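Local coordinates for phosphoglycerate kinase (Coxiella burnetii, PDB 4NG4), which catalyses the reversible transfer of a phosphoryl group between ATP and 3-phosphoglycerate in glycolysis, at residues A86-L91 and A117-N122; L15-L20 and L52-K57. All coordinates share one frame; numbering follows the deposited sequence.

Overall arrangement
Both contacts lie in the domain built on the six-stranded parallel sheet, away from the ADP and magnesium ion, which are bound in the other domain. Interaction 1 joins helix 86-94 to strand 117-120, and interaction 2 joins helix 46-60 to the loop that precedes strand 26-31. Each is largely buried, and no hydrogen bond crosses between the paired segments in either. In interaction 1 a leucine branch meets a helix face, with polar groups anchored alongside at the strand's end. Interaction 2 rests on a single methionine methyl and reaches a more exposed margin at K57. Helix 46-60, the helix of interaction 2, also touches L91 and A117 of interaction 1.

Interaction 1: A86-L91 and A117-N122; sequences APVARL and AILCEN
N122 ND2 is held by two carbonyls, bridging those of L71 and F83 near the two ends of the connection between strand 64-69 and helix 86-94. On the same amide, OD1 accepts from the N-H of R124 in its own loop. The neighbouring E121 adds a second anchor, for its carboxylate reaches the residues just before the helix: OE1 accepts the backbone N-H of L85, and OE2 is hydrogen-bonded to the hydroxyl of S84. The strand's exit is thus tied to the residues that lead into the helix, and a negative charge there would probably be favoured by the helix dipole.

One turn further along the helix, the contact itself is apolar and depends on L119. With CG anti to its backbone N (chi1 177°), the side chain stands out from the strand and presents one branch, CD2, to the helix. This methyl lies 4.0 Å from A89 CB and 3.8 Å from A89 N, so it meets the backbone as well as the side chain of that residue. L119 CD2 also lies 3.9 Å from V88 CG1, and the two side chains cross at about a right angle. A89, with only a methyl, is where the backbones come nearest; its size is consistent with the 6.5 Å between A89 CA and L119 CA.

L71 and R124 are both predicted to bind substrate, as is L33, whose side chain lies close to L119. The helix belongs to the crossover from strand 64-69 to strand 102-103, and strand 117-120 lies between those two in the sheet. This is the beta-alpha-beta crossover of a parallel alpha/beta domain, here beside residues predicted to bind the substrate.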
loop_
_atom_site.group_PDB
_atom_site.type_symbol
_atom_site.label_atom_id
_atom_site.label_comp_id
_atom_site.label_asym_id
_atom_site.label_seq_id
_atom_site.Cartn_x
_atom_site.Cartn_y
_atom_site.Cartn_z
ATOM N N ALA A 86 15.243 -5.422 19.696
ATOM C CA ALA A 86 15.154 -6.049 21.022
ATOM C C ALA A 86 13.714 -6.118 21.539
ATOM O O ALA A 86 13.236 -7.208 21.843
ATOM C CB ALA A 86 16.080 -5.320 22.046
ATOM N N PRO A 87 13.010 -4.964 21.626
ATOM C CA PRO A 87 11.612 -4.980 22.111
ATOM C C PRO A 87 10.696 -5.897 21.290
ATOM O O PRO A 87 9.771 -6.503 21.827
ATOM C CB PRO A 87 11.176 -3.512 21.995
ATOM C CG PRO A 87 12.448 -2.725 22.029
ATOM C CD PRO A 87 13.436 -3.589 21.286
ATOM N N VAL A 88 10.973 -6.008 20.000
ATOM C CA VAL A 88 10.252 -6.937 19.161
ATOM C C VAL A 88 10.540 -8.353 19.631
ATOM O O VAL A 88 9.613 -9.138 19.817
ATOM C CB VAL A 88 10.663 -6.813 17.691
ATOM C CG1 VAL A 88 9.819 -7.765 16.824
ATOM C CG2 VAL A 88 10.535 -5.368 17.231
ATOM N N ALA A 89 11.821 -8.659 19.848
ATOM C CA ALA A 89 12.272 -10.006 20.231
ATOM C C ALA A 89 11.626 -10.497 21.531
ATOM O O ALA A 89 11.357 -11.701 21.700
ATOM C CB ALA A 89 13.785 -10.035 20.350
ATOM N N ARG A 90 11.392 -9.572 22.455
ATOM C CA ARG A 90 10.667 -9.901 23.669
ATOM C C ARG A 90 9.200 -10.133 23.326
ATOM O O ARG A 90 8.583 -11.087 23.796
ATOM C CB ARG A 90 10.813 -8.779 24.701
ATOM C CG ARG A 90 12.206 -8.717 25.338
ATOM C CD ARG A 90 12.334 -7.563 26.331
ATOM N NE ARG A 90 12.424 -6.266 25.657
ATOM C CZ ARG A 90 12.508 -5.090 26.282
ATOM N NH1 ARG A 90 12.511 -5.022 27.616
ATOM N NH2 ARG A 90 12.586 -3.972 25.568
ATOM N N LEU A 91 8.650 -9.257 22.491
ATOM C CA LEU A 91 7.235 -9.315 22.140
ATOM C C LEU A 91 6.890 -10.516 21.243
ATOM O O LEU A 91 5.746 -10.958 21.227
ATOM C CB LEU A 91 6.809 -7.989 21.497
ATOM C CG LEU A 91 5.318 -7.610 21.476
ATOM C CD1 LEU A 91 4.641 -8.150 20.233
ATOM C CD2 LEU A 91 4.599 -8.063 22.735
ATOM N N ALA A 117 13.106 -20.376 16.827
ATOM C CA ALA A 117 13.209 -19.225 15.924
ATOM C C ALA A 117 14.018 -18.101 16.553
ATOM O O ALA A 117 13.819 -17.752 17.717
ATOM C CB ALA A 117 11.827 -18.713 15.566
ATOM N N ILE A 118 14.920 -17.522 15.770
ATOM C CA ILE A 118 15.732 -16.406 16.237
ATOM C C ILE A 118 15.449 -15.186 15.372
ATOM O O ILE A 118 15.059 -15.314 14.210
ATOM C CB ILE A 118 17.261 -16.756 16.282
ATOM C CG1 ILE A 118 17.832 -17.040 14.885
ATOM C CG2 ILE A 118 17.501 -17.950 17.189
ATOM C CD1 ILE A 118 18.097 -15.795 14.045
ATOM N N LEU A 119 15.620 -14.005 15.960
ATOM C CA LEU A 119 15.415 -12.735 15.254
ATOM C C LEU A 119 16.755 -12.034 15.078
ATOM O O LEU A 119 17.379 -11.616 16.055
ATOM C CB LEU A 119 14.438 -11.831 16.025
ATOM C CG LEU A 119 14.147 -10.430 15.468
ATOM C CD1 LEU A 119 13.531 -10.496 14.076
ATOM C CD2 LEU A 119 13.255 -9.672 16.425
ATOM N N CYS A 120 17.191 -11.927 13.825
ATOM C CA CYS A 120 18.403 -11.202 13.477
ATOM C C CYS A 120 18.202 -9.714 13.759
ATOM O O CYS A 120 17.088 -9.174 13.576
ATOM C CB CYS A 120 18.743 -11.411 11.996
ATOM S SG CYS A 120 19.108 -13.144 11.531
ATOM N N GLU A 121 19.285 -9.055 14.178
ATOM C CA GLU A 121 19.238 -7.638 14.484
ATOM C C GLU A 121 18.993 -6.821 13.199
ATOM O O GLU A 121 19.449 -7.208 12.122
ATOM C CB GLU A 121 20.532 -7.216 15.174
ATOM C CG GLU A 121 20.613 -5.755 15.581
ATOM C CD GLU A 121 19.413 -5.271 16.371
ATOM O OE1 GLU A 121 18.301 -5.191 15.794
ATOM O OE2 GLU A 121 19.587 -4.931 17.562
ATOM N N ASN A 122 18.236 -5.726 13.333
ATOM C CA ASN A 122 17.961 -4.759 12.254
ATOM C C ASN A 122 18.919 -4.885 11.051
ATOM O O ASN A 122 20.123 -4.668 11.163
ATOM C CB ASN A 122 18.023 -3.337 12.844
ATOM C CG ASN A 122 17.408 -2.291 11.951
ATOM O OD1 ASN A 122 17.106 -2.533 10.776
ATOM N ND2 ASN A 122 17.226 -1.102 12.507
#

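Interaction 2: L15-L20 and L52-K57; sequences LSMSNL and LPTIQK
This is a small, mostly apolar contact in which a loop residue ahead of strand 26-31 plugs against helix 46-60, near strand 171-174 at one edge of the sheet. M17 supplies the loop's share. Its CG is anti to the backbone N (chi1 178°), which sends the chain out toward the helix, and a bend at chi3 (143°) sets the terminal methyl against the helix surface.

That methyl, CE, meets two residues one turn apart. It faces the backbone of T54, with CE 3.4 Å from T54 O, and lies 4.3 Å from the methyl CG2 of the same residue. The chain of K57 passes alongside it, with K57 CB 4.3 Å and K57 CE about 4.4 Å from M17 CE. The CA atoms of M17 and T54 remain 9.0 Å apart, a gap bridged by the length of the methionine.

The loop has its own supports. The hydroxyls of S16 and S18 are hydrogen-bonded, OG to OG at 2.7 Å, and the backbones of L15 and M17 bond to A174 at the end of strand 171-174. On the helix side, T54 is buried against I29 and E31 of strand 26-31 and against P176 and L177, while its hydroxyl OG1 is hydrogen-bonded to D150 OD2.

With the threonine hydroxyl engaged by D150, the methionine is met by a methyl, the methylenes of a lysine chain and a carbonyl oxygen. The arrangement is consistent with loose van der Waals packing, with no hydrogen bond between the segments to fix the methionine's end.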
loop_
_atom_site.group_PDB
_atom_site.type_symbol
_atom_site.label_atom_id
_atom_site.label_comp_id
_atom_site.label_asym_id
_atom_site.label_seq_id
_atom_site.Cartn_x
_atom_site.Cartn_y
_atom_site.Cartn_z
ATOM N N LEU A 15 7.343 -19.234 -6.699
ATOM C CA LEU A 15 7.285 -20.283 -5.673
ATOM C C LEU A 15 6.758 -19.776 -4.332
ATOM O O LEU A 15 6.923 -18.607 -3.985
ATOM C CB LEU A 15 8.667 -20.908 -5.450
ATOM C CG LEU A 15 9.251 -21.709 -6.607
ATOM C CD1 LEU A 15 10.698 -22.074 -6.331
ATOM C CD2 LEU A 15 8.418 -22.938 -6.868
ATOM N N SER A 16 6.156 -20.697 -3.581
ATOM C CA SER A 16 5.527 -20.403 -2.304
ATOM C C SER A 16 6.096 -21.277 -1.187
ATOM O O SER A 16 6.595 -22.379 -1.436
ATOM C CB SER A 16 4.020 -20.626 -2.419
ATOM O OG SER A 16 3.407 -20.568 -1.140
ATOM N N MET A 17 5.997 -20.775 0.045
ATOM C CA MET A 17 6.435 -21.506 1.238
ATOM C C MET A 17 5.583 -22.765 1.476
ATOM O O MET A 17 6.080 -23.783 1.958
ATOM C CB MET A 17 6.375 -20.569 2.455
ATOM C CG MET A 17 6.766 -21.198 3.787
ATOM S SD MET A 17 7.273 -19.986 5.023
ATOM C CE MET A 17 6.569 -20.728 6.501
ATOM N N SER A 18 4.306 -22.689 1.119
ATOM C CA SER A 18 3.373 -23.804 1.264
ATOM C C SER A 18 3.734 -25.020 0.405
ATOM O O SER A 18 3.423 -26.160 0.773
ATOM C CB SER A 18 1.955 -23.342 0.910
ATOM O OG SER A 18 1.926 -22.752 -0.377
ATOM N N ASN A 19 4.375 -24.769 -0.735
ATOM C CA ASN A 19 4.725 -25.833 -1.686
ATOM C C ASN A 19 6.137 -26.393 -1.493
ATOM O O ASN A 19 6.561 -27.278 -2.245
ATOM C CB ASN A 19 4.552 -25.332 -3.128
ATOM C CG ASN A 19 3.098 -25.343 -3.580
ATOM O OD1 ASN A 19 2.498 -26.402 -3.753
ATOM N ND2 ASN A 19 2.535 -24.158 -3.782
ATOM N N LEU A 20 6.855 -25.885 -0.488
ATOM C CA LEU A 20 8.219 -26.336 -0.204
ATOM C C LEU A 20 8.313 -27.067 1.133
ATOM O O LEU A 20 7.567 -26.777 2.073
ATOM C CB LEU A 20 9.176 -25.149 -0.213
ATOM C CG LEU A 20 9.320 -24.426 -1.557
ATOM C CD1 LEU A 20 9.927 -23.012 -1.358
ATOM C CD2 LEU A 20 10.145 -25.265 -2.543
ATOM N N LEU A 52 2.924 -13.158 12.495
ATOM C CA LEU A 52 3.042 -14.330 13.360
ATOM C C LEU A 52 2.821 -15.673 12.639
ATOM O O LEU A 52 3.683 -16.542 12.690
ATOM C CB LEU A 52 2.096 -14.214 14.551
ATOM C CG LEU A 52 2.531 -15.048 15.742
ATOM C CD1 LEU A 52 3.730 -14.375 16.403
ATOM C CD2 LEU A 52 1.378 -15.237 16.720
ATOM N N PRO A 53 1.687 -15.843 11.945
ATOM C CA PRO A 53 1.379 -17.165 11.367
ATOM C C PRO A 53 2.483 -17.760 10.484
ATOM O O PRO A 53 2.705 -18.972 10.517
ATOM C CB PRO A 53 0.114 -16.900 10.533
ATOM C CG PRO A 53 -0.466 -15.637 11.095
ATOM C CD PRO A 53 0.700 -14.829 11.533
ATOM N N THR A 54 3.145 -16.911 9.697
ATOM C CA THR A 54 4.269 -17.331 8.853
ATOM C C THR A 54 5.362 -17.959 9.707
ATOM O O THR A 54 5.975 -18.953 9.316
ATOM C CB THR A 54 4.882 -16.144 8.065
ATOM O OG1 THR A 54 3.951 -15.677 7.083
ATOM C CG2 THR A 54 6.182 -16.557 7.375
ATOM N N ILE A 55 5.587 -17.375 10.879
ATOM C CA ILE A 55 6.573 -17.878 11.821
ATOM C C ILE A 55 6.041 -19.124 12.559
ATOM O O ILE A 55 6.818 -20.016 12.917
ATOM C CB ILE A 55 6.993 -16.770 12.818
ATOM C CG1 ILE A 55 7.554 -15.553 12.057
ATOM C CG2 ILE A 55 8.040 -17.294 13.786
ATOM C CD1 ILE A 55 7.724 -14.308 12.894
ATOM N N GLN A 56 4.726 -19.194 12.771
ATOM C CA GLN A 56 4.125 -20.363 13.417
ATOM C C GLN A 56 4.144 -21.593 12.499
ATOM O O GLN A 56 4.369 -22.706 12.957
ATOM C CB GLN A 56 2.687 -20.072 13.862
ATOM C CG GLN A 56 2.537 -18.893 14.820
ATOM C CD GLN A 56 1.165 -18.868 15.499
ATOM O OE1 GLN A 56 0.937 -19.573 16.475
ATOM N NE2 GLN A 56 0.252 -18.050 14.979
ATOM N N LYS A 57 3.907 -21.380 11.205
ATOM C CA LYS A 57 3.887 -22.470 10.227
ATOM C C LYS A 57 5.293 -23.040 9.997
ATOM O O LYS A 57 5.447 -24.246 9.761
ATOM C CB LYS A 57 3.266 -21.998 8.901
ATOM C CG LYS A 57 2.970 -23.125 7.897
ATOM C CD LYS A 57 1.874 -22.752 6.883
ATOM C CE LYS A 57 2.274 -21.564 5.999
ATOM N NZ LYS A 57 1.273 -21.280 4.938
#